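Local coordinates for protein putative glutathionylspermidine synthase (Methylobacillus flagellatus, PDB 3N6X) that probably acts as an ATP-dependent ligase of the glutathionylspermidine synthase type, built on a circularly permuted ATP-grasp fold, at residues 139-151 against 426-438. Numbering follows the deposited sequence.
Sequences GVYAHIAGVDLVR and HVDLRPFVLSGKT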
ATOM      1  N   GLY A 139     -18.679  11.102   0.058  1.00 36.58           N
ATOM      2  CA  GLY A 139     -17.915  11.115  -1.190  1.00 34.98           C
ATOM      3  C   GLY A 139     -16.589  10.373  -1.091  1.00 36.46           C
ATOM      4  O   GLY A 139     -15.659  10.635  -1.869  1.00 36.53           O
ATOM      5  N   VAL A 140     -16.484   9.447  -0.126  1.00 29.86           N
ATOM      6  CA  VAL A 140     -15.271   8.664   0.082  1.00 29.06           C
ATOM      7  C   VAL A 140     -15.346   7.345  -0.672  1.00 32.15           C
ATOM      8  O   VAL A 140     -16.267   6.560  -0.454  1.00 32.17           O
ATOM      9  CB  VAL A 140     -14.967   8.461   1.598  1.00 32.23           C
ATOM     10  CG1 VAL A 140     -13.717   7.600   1.802  1.00 31.54           C
ATOM     11  CG2 VAL A 140     -14.818   9.813   2.308  1.00 31.45           C
ATOM     12  N   TYR A 141     -14.367   7.093  -1.550  1.00 28.01           N
ATOM     13  CA  TYR A 141     -14.303   5.843  -2.316  1.00 26.61           C
ATOM     14  C   TYR A 141     -13.214   4.960  -1.776  1.00 31.02           C
ATOM     15  O   TYR A 141     -13.426   3.757  -1.613  1.00 30.16           O
ATOM     16  CB  TYR A 141     -14.072   6.118  -3.804  1.00 25.73           C
ATOM     17  CG  TYR A 141     -15.280   6.696  -4.508  1.00 25.93           C
ATOM     18  CD1 TYR A 141     -15.615   8.046  -4.373  1.00 26.68           C
ATOM     19  CD2 TYR A 141     -16.087   5.900  -5.326  1.00 25.93           C
ATOM     20  CE1 TYR A 141     -16.751   8.575  -4.989  1.00 26.56           C
ATOM     21  CE2 TYR A 141     -17.212   6.430  -5.976  1.00 25.94           C
ATOM     22  CZ  TYR A 141     -17.525   7.773  -5.822  1.00 30.10           C
ATOM     23  OH  TYR A 141     -18.613   8.311  -6.472  1.00 32.59           O
ATOM     24  N   ALA A 142     -12.024   5.554  -1.518  1.00 27.44           N
ATOM     25  CA  ALA A 142     -10.883   4.841  -0.977  1.00 27.16           C
ATOM     26  C   ALA A 142     -10.747   5.204   0.488  1.00 31.30           C
ATOM     27  O   ALA A 142     -10.052   6.169   0.833  1.00 31.09           O
ATOM     28  CB  ALA A 142      -9.606   5.212  -1.738  1.00 27.69           C
ATOM     29  N   HIS A 143     -11.454   4.450   1.352  1.00 27.12           N
ATOM     30  CA  HIS A 143     -11.445   4.624   2.820  1.00 26.01           C
ATOM     31  C   HIS A 143     -10.056   4.309   3.336  1.00 30.00           C
ATOM     32  O   HIS A 143      -9.591   4.933   4.287  1.00 28.57           O
ATOM     33  CB  HIS A 143     -12.520   3.715   3.475  1.00 25.48           C
ATOM     34  CG  HIS A 143     -13.893   3.974   2.942  1.00 28.01           C
ATOM     35  ND1 HIS A 143     -14.270   3.538   1.679  1.00 29.65           N
ATOM     36  CD2 HIS A 143     -14.896   4.717   3.464  1.00 29.59           C
ATOM     37  CE1 HIS A 143     -15.503   3.998   1.492  1.00 29.19           C
ATOM     38  NE2 HIS A 143     -15.923   4.713   2.537  1.00 29.27           N
ATOM     39  N   ILE A 144      -9.367   3.366   2.660  1.00 28.10           N
ATOM     40  CA  ILE A 144      -7.970   3.039   2.913  1.00 27.78           C
ATOM     41  C   ILE A 144      -7.208   3.132   1.584  1.00 32.34           C
ATOM     42  O   ILE A 144      -7.590   2.481   0.596  1.00 30.39           O
ATOM     43  CB  ILE A 144      -7.782   1.646   3.553  1.00 30.85           C
ATOM     44  CG1 ILE A 144      -8.729   1.427   4.754  1.00 31.29           C
ATOM     45  CG2 ILE A 144      -6.285   1.409   3.934  1.00 30.10           C
ATOM     46  CD1 ILE A 144      -8.677   0.043   5.302  1.00 39.02           C
ATOM     47  N   ALA A 145      -6.101   3.880   1.583  1.00 28.73           N
ATOM     48  CA  ALA A 145      -5.249   4.019   0.419  1.00 28.08           C
ATOM     49  C   ALA A 145      -3.813   3.769   0.810  1.00 32.96           C
ATOM     50  O   ALA A 145      -3.294   4.430   1.712  1.00 33.22           O
ATOM     51  CB  ALA A 145      -5.390   5.417  -0.156  1.00 28.31           C
ATOM     52  N   GLY A 146      -3.193   2.801   0.158  1.00 29.62           N
ATOM     53  CA  GLY A 146      -1.774   2.515   0.321  1.00 29.90           C
ATOM     54  C   GLY A 146      -0.974   3.257  -0.732  1.00 37.74           C
ATOM     55  O   GLY A 146      -1.364   3.287  -1.902  1.00 38.27           O
ATOM     56  N   VAL A 147       0.100   3.922  -0.324  1.00 36.69           N
ATOM     57  CA  VAL A 147       0.933   4.710  -1.240  1.00 37.40           C
ATOM     58  C   VAL A 147       2.344   4.165  -1.194  1.00 41.57           C
ATOM     59  O   VAL A 147       3.001   4.293  -0.173  1.00 40.90           O
ATOM     60  CB  VAL A 147       0.908   6.240  -0.869  1.00 41.81           C
ATOM     61  CG1 VAL A 147       1.673   7.070  -1.895  1.00 41.26           C
ATOM     62  CG2 VAL A 147      -0.525   6.757  -0.715  1.00 41.68           C
ATOM     63  N   ASP A 148       2.816   3.556  -2.280  1.00 39.40           N
ATOM     64  CA  ASP A 148       4.182   3.026  -2.298  1.00 39.82           C
ATOM     65  C   ASP A 148       5.191   4.136  -2.619  1.00 43.81           C
ATOM     66  O   ASP A 148       5.109   4.767  -3.672  1.00 43.75           O
ATOM     67  CB  ASP A 148       4.305   1.811  -3.245  1.00 41.53           C
ATOM     68  CG  ASP A 148       3.469   0.609  -2.789  1.00 56.36           C
ATOM     69  OD1 ASP A 148       3.537   0.255  -1.588  1.00 57.91           O
ATOM     70  OD2 ASP A 148       2.735   0.034  -3.635  1.00 62.50           O
ATOM     71  N   LEU A 149       6.090   4.417  -1.672  1.00 40.10           N
ATOM     72  CA  LEU A 149       7.048   5.522  -1.778  1.00 39.90           C
ATOM     73  C   LEU A 149       8.472   5.053  -1.783  1.00 44.05           C
ATOM     74  O   LEU A 149       8.822   4.116  -1.065  1.00 43.52           O
ATOM     75  CB  LEU A 149       6.869   6.508  -0.606  1.00 39.85           C
ATOM     76  CG  LEU A 149       5.525   7.170  -0.483  1.00 44.80           C
ATOM     77  CD1 LEU A 149       5.307   7.668   0.918  1.00 44.51           C
ATOM     78  CD2 LEU A 149       5.394   8.310  -1.463  1.00 47.29           C
ATOM     79  N   VAL A 150       9.326   5.773  -2.515  1.00 41.10           N
ATOM     80  CA  VAL A 150      10.767   5.530  -2.552  1.00 41.22           C
ATOM     81  C   VAL A 150      11.491   6.848  -2.336  1.00 49.11           C
ATOM     82  O   VAL A 150      10.950   7.913  -2.653  1.00 46.94           O
ATOM     83  CB  VAL A 150      11.249   4.798  -3.837  1.00 43.71           C
ATOM     84  CG1 VAL A 150      10.662   3.394  -3.928  1.00 42.97           C
ATOM     85  CG2 VAL A 150      10.957   5.610  -5.102  1.00 43.18           C
ATOM     86  N   ARG A 151      12.683   6.785  -1.757  1.00 51.02           N
ATOM     87  CA  ARG A 151      13.485   7.972  -1.463  1.00 53.01           C
ATOM     88  C   ARG A 151      14.735   7.996  -2.358  1.00 61.79           C
ATOM     89  O   ARG A 151      15.325   6.948  -2.604  1.00 62.30           O
ATOM     90  CB  ARG A 151      13.886   7.959   0.011  1.00 52.51           C
ATOM     91  CG  ARG A 151      14.403   9.276   0.517  1.00 63.44           C
ATOM     92  CD  ARG A 151      14.834   9.167   1.961  1.00 70.49           C
ATOM     93  NE  ARG A 151      15.156  10.476   2.528  1.00 71.68           N
ATOM     94  CZ  ARG A 151      15.201  10.727   3.831  1.00 76.77           C
ATOM     95  NH1 ARG A 151      14.945   9.764   4.710  1.00 45.68           N
ATOM     96  NH2 ARG A 151      15.494  11.944   4.266  1.00 68.75           N
ATOM     97  N   HIS A 426      18.550  -1.583  -0.385  1.00 57.32           N
ATOM     98  CA  HIS A 426      17.428  -0.810  -0.922  1.00 55.28           C
ATOM     99  C   HIS A 426      16.117  -1.062  -0.176  1.00 52.81           C
ATOM    100  O   HIS A 426      15.777  -2.206   0.128  1.00 50.16           O
ATOM    101  CB  HIS A 426      17.273  -1.052  -2.434  1.00 56.23           C
ATOM    102  CG  HIS A 426      18.460  -0.599  -3.236  1.00 59.92           C
ATOM    103  ND1 HIS A 426      18.802   0.745  -3.330  1.00 61.91           N
ATOM    104  CD2 HIS A 426      19.342  -1.324  -3.961  1.00 61.81           C
ATOM    105  CE1 HIS A 426      19.884   0.787  -4.091  1.00 61.25           C
ATOM    106  NE2 HIS A 426      20.244  -0.432  -4.498  1.00 61.65           N
ATOM    107  N   VAL A 427      15.392   0.021   0.131  1.00 47.75           N
ATOM    108  CA  VAL A 427      14.105  -0.046   0.844  1.00 46.64           C
ATOM    109  C   VAL A 427      13.014   0.736   0.121  1.00 50.36           C
ATOM    110  O   VAL A 427      13.301   1.715  -0.585  1.00 49.55           O
ATOM    111  CB  VAL A 427      14.216   0.460   2.320  1.00 49.24           C
ATOM    112  CG1 VAL A 427      14.971  -0.529   3.199  1.00 48.84           C
ATOM    113  CG2 VAL A 427      14.843   1.854   2.389  1.00 48.43           C
ATOM    114  N   ASP A 428      11.759   0.391   0.407  1.00 46.37           N
ATOM    115  CA  ASP A 428      10.620   1.195   0.003  1.00 45.60           C
ATOM    116  C   ASP A 428       9.660   1.354   1.196  1.00 49.16           C
ATOM    117  O   ASP A 428       9.824   0.662   2.212  1.00 47.95           O
ATOM    118  CB  ASP A 428       9.947   0.669  -1.280  1.00 47.14           C
ATOM    119  CG  ASP A 428       8.971  -0.473  -1.111  1.00 59.54           C
ATOM    120  OD1 ASP A 428       8.921  -1.054  -0.013  1.00 60.44           O
ATOM    121  OD2 ASP A 428       8.277  -0.804  -2.092  1.00 69.06           O
ATOM    122  N   LEU A 429       8.713   2.296   1.102  1.00 44.63           N
ATOM    123  CA  LEU A 429       7.845   2.650   2.210  1.00 43.48           C
ATOM    124  C   LEU A 429       6.367   2.656   1.810  1.00 44.17           C
ATOM    125  O   LEU A 429       5.998   3.294   0.820  1.00 44.25           O
ATOM    126  CB  LEU A 429       8.266   4.055   2.697  1.00 44.22           C
ATOM    127  CG  LEU A 429       7.905   4.423   4.122  1.00 50.38           C
ATOM    128  CD1 LEU A 429       8.797   3.683   5.128  1.00 50.38           C
ATOM    129  CD2 LEU A 429       8.012   5.916   4.331  1.00 53.31           C
ATOM    130  N   ARG A 430       5.514   1.989   2.598  1.00 37.92           N
ATOM    131  CA  ARG A 430       4.075   2.025   2.359  1.00 36.41           C
ATOM    132  C   ARG A 430       3.261   2.543   3.568  1.00 39.83           C
ATOM    133  O   ARG A 430       2.844   1.754   4.413  1.00 40.54           O
ATOM    134  CB  ARG A 430       3.527   0.673   1.852  1.00 36.19           C
ATOM    135  CG  ARG A 430       2.048   0.767   1.409  1.00 45.00           C
ATOM    136  CD  ARG A 430       1.385  -0.584   1.221  1.00 49.88           C
ATOM    137  NE  ARG A 430       1.547  -1.083  -0.146  1.00 59.52           N
ATOM    138  CZ  ARG A 430       0.804  -2.046  -0.681  1.00 77.13           C
ATOM    139  NH1 ARG A 430      -0.170  -2.612   0.021  1.00 71.06           N
ATOM    140  NH2 ARG A 430       1.026  -2.448  -1.924  1.00 63.49           N
ATOM    141  N   PRO A 431       2.970   3.860   3.641  1.00 35.77           N
ATOM    142  CA  PRO A 431       2.035   4.332   4.668  1.00 35.03           C
ATOM    143  C   PRO A 431       0.578   4.098   4.209  1.00 38.02           C
ATOM    144  O   PRO A 431       0.335   3.802   3.033  1.00 37.23           O
ATOM    145  CB  PRO A 431       2.371   5.819   4.795  1.00 37.25           C
ATOM    146  CG  PRO A 431       2.927   6.209   3.465  1.00 41.87           C
ATOM    147  CD  PRO A 431       3.392   4.956   2.743  1.00 37.20           C
ATOM    148  N   PHE A 432      -0.382   4.214   5.134  1.00 33.12           N
ATOM    149  CA  PHE A 432      -1.783   3.941   4.845  1.00 32.57           C
ATOM    150  C   PHE A 432      -2.628   5.158   5.140  1.00 34.69           C
ATOM    151  O   PHE A 432      -2.740   5.559   6.288  1.00 35.73           O
ATOM    152  CB  PHE A 432      -2.272   2.721   5.660  1.00 34.80           C
ATOM    153  CG  PHE A 432      -1.535   1.437   5.339  1.00 36.79           C
ATOM    154  CD1 PHE A 432      -0.311   1.144   5.945  1.00 38.93           C
ATOM    155  CD2 PHE A 432      -2.040   0.541   4.399  1.00 38.67           C
ATOM    156  CE1 PHE A 432       0.390  -0.020   5.616  1.00 39.31           C
ATOM    157  CE2 PHE A 432      -1.339  -0.628   4.075  1.00 41.20           C
ATOM    158  CZ  PHE A 432      -0.129  -0.899   4.683  1.00 38.86           C
ATOM    159  N   VAL A 433      -3.200   5.766   4.112  1.00 28.64           N
ATOM    160  CA  VAL A 433      -4.011   6.958   4.293  1.00 27.88           C
ATOM    161  C   VAL A 433      -5.444   6.553   4.599  1.00 33.36           C
ATOM    162  O   VAL A 433      -6.050   5.783   3.838  1.00 32.47           O
ATOM    163  CB  VAL A 433      -3.923   7.923   3.079  1.00 30.69           C
ATOM    164  CG1 VAL A 433      -4.776   9.160   3.310  1.00 30.86           C
ATOM    165  CG2 VAL A 433      -2.480   8.314   2.791  1.00 30.21           C
ATOM    166  N   LEU A 434      -6.005   7.101   5.693  1.00 30.67           N
ATOM    167  CA  LEU A 434      -7.367   6.794   6.121  1.00 30.14           C
ATOM    168  C   LEU A 434      -8.291   7.963   5.914  1.00 33.77           C
ATOM    169  O   LEU A 434      -8.020   9.046   6.410  1.00 35.73           O
ATOM    170  CB  LEU A 434      -7.373   6.337   7.602  1.00 30.05           C
ATOM    171  CG  LEU A 434      -6.524   5.077   7.913  1.00 35.03           C
ATOM    172  CD1 LEU A 434      -6.532   4.774   9.390  1.00 35.82           C
ATOM    173  CD2 LEU A 434      -7.031   3.854   7.133  1.00 34.48           C
ATOM    174  N   SER A 435      -9.376   7.759   5.170  1.00 30.76           N
ATOM    175  CA  SER A 435     -10.366   8.809   4.911  1.00 31.99           C
ATOM    176  C   SER A 435     -11.730   8.397   5.448  1.00 40.28           C
ATOM    177  O   SER A 435     -12.290   7.388   5.029  1.00 40.07           O
ATOM    178  CB  SER A 435     -10.483   9.105   3.411  1.00 34.26           C
ATOM    179  OG  SER A 435      -9.234   9.349   2.791  1.00 39.07           O
ATOM    180  N   GLY A 436     -12.236   9.180   6.374  1.00 41.05           N
ATOM    181  CA  GLY A 436     -13.565   9.021   6.944  1.00 42.82           C
ATOM    182  C   GLY A 436     -14.240  10.362   6.876  1.00 50.19           C
ATOM    183  O   GLY A 436     -14.440  10.894   5.777  1.00 51.00           O
ATOM    184  N   LYS A 437     -14.450  11.000   8.028  1.00 47.62           N
ATOM    185  CA  LYS A 437     -14.920  12.383   8.003  1.00 47.90           C
ATOM    186  C   LYS A 437     -13.717  13.292   7.842  1.00 51.07           C
ATOM    187  O   LYS A 437     -13.833  14.372   7.269  1.00 52.02           O
ATOM    188  CB  LYS A 437     -15.761  12.726   9.241  1.00 51.33           C
ATOM    189  CG  LYS A 437     -17.256  12.467   9.002  1.00 68.42           C
ATOM    190  CD  LYS A 437     -18.093  12.567  10.279  1.00 81.70           C
ATOM    191  CE  LYS A 437     -19.362  11.733  10.206  1.00 93.12           C
ATOM    192  NZ  LYS A 437     -20.291  12.199   9.134  1.00 99.12           N
ATOM    193  N   THR A 438     -12.525  12.778   8.222  1.00 46.04           N
ATOM    194  CA  THR A 438     -11.231  13.456   8.054  1.00 45.21           C
ATOM    195  C   THR A 438     -10.239  12.530   7.346  1.00 44.75           C
ATOM    196  O   THR A 438     -10.418  11.310   7.342  1.00 43.81           O
ATOM    197  CB  THR A 438     -10.657  13.891   9.416  1.00 58.99           C
ATOM    198  OG1 THR A 438     -10.696  12.775  10.316  1.00 61.97           O
ATOM    199  CG2 THR A 438     -11.397  15.088  10.007  1.00 58.66           C
TER
HETATM  200  O   HOH W   1      -7.954   7.095   2.218  1.00 24.98           O
HETATM  201  O   HOH W   2      13.554   4.497  -0.542  1.00 55.34           O
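The carboxylate of Asp148 and the guanidinium of Arg430 run alongside each other, joined by a salt bridge in which Arg430 NE donates to Asp148 OD1 over 2.8 Å, almost straight at 172°. OD1 takes the bond on its syn side while lying in the guanidinium plane, and a weak second bond runs from NH2 to OD2. The bend at chi3 of Arg430 (-89°) lets NE reach the carboxylate while the aliphatic part, with CG anti to the backbone N (chi1 -172°), runs past OD1 and close to Gly146, where even a methyl group would crowd Arg430 CD. Asn163 ND2 grips OD2 from the neighbouring strand and so helps to fix the carboxylate. A sulfate, probably from the crystallisation liquor, lies about 4 Å from the Arg430 side chain. A methionine in place of Arg430 would probably leave the buried Asp148 without its main countercharge and let its carboxylate turn more easily.

The backbones pair antiparallel on both sides of this bridge. Leu149 and Leu429 exchange two bonds, as do Ala145 and Val433, where Val433 N reaches Ala145 O at 2.7 Å. Between them Pro431, which has no N-H to give, sets its CD 3.0 Å from Val147 O, and Val147 N makes a weak bond to Pro431 O. Pro431 CG meets Leu149 CD1 at 3.8 Å, the two side chains crossing at about a right angle. On the opposite face, Ile144 CG1 rests alongside Leu434 CD2 at 3.8 Å, and helix 199-209 covers both. At the far end Ser435 N bonds His143 O, and a water 2.7 Å from both Ser435 OG and Ala142 O also reaches Val433 O. With strand 157-163 beyond 144-151, the pair forms part of the mixed central sheet of a circularly permuted ATP-grasp protein.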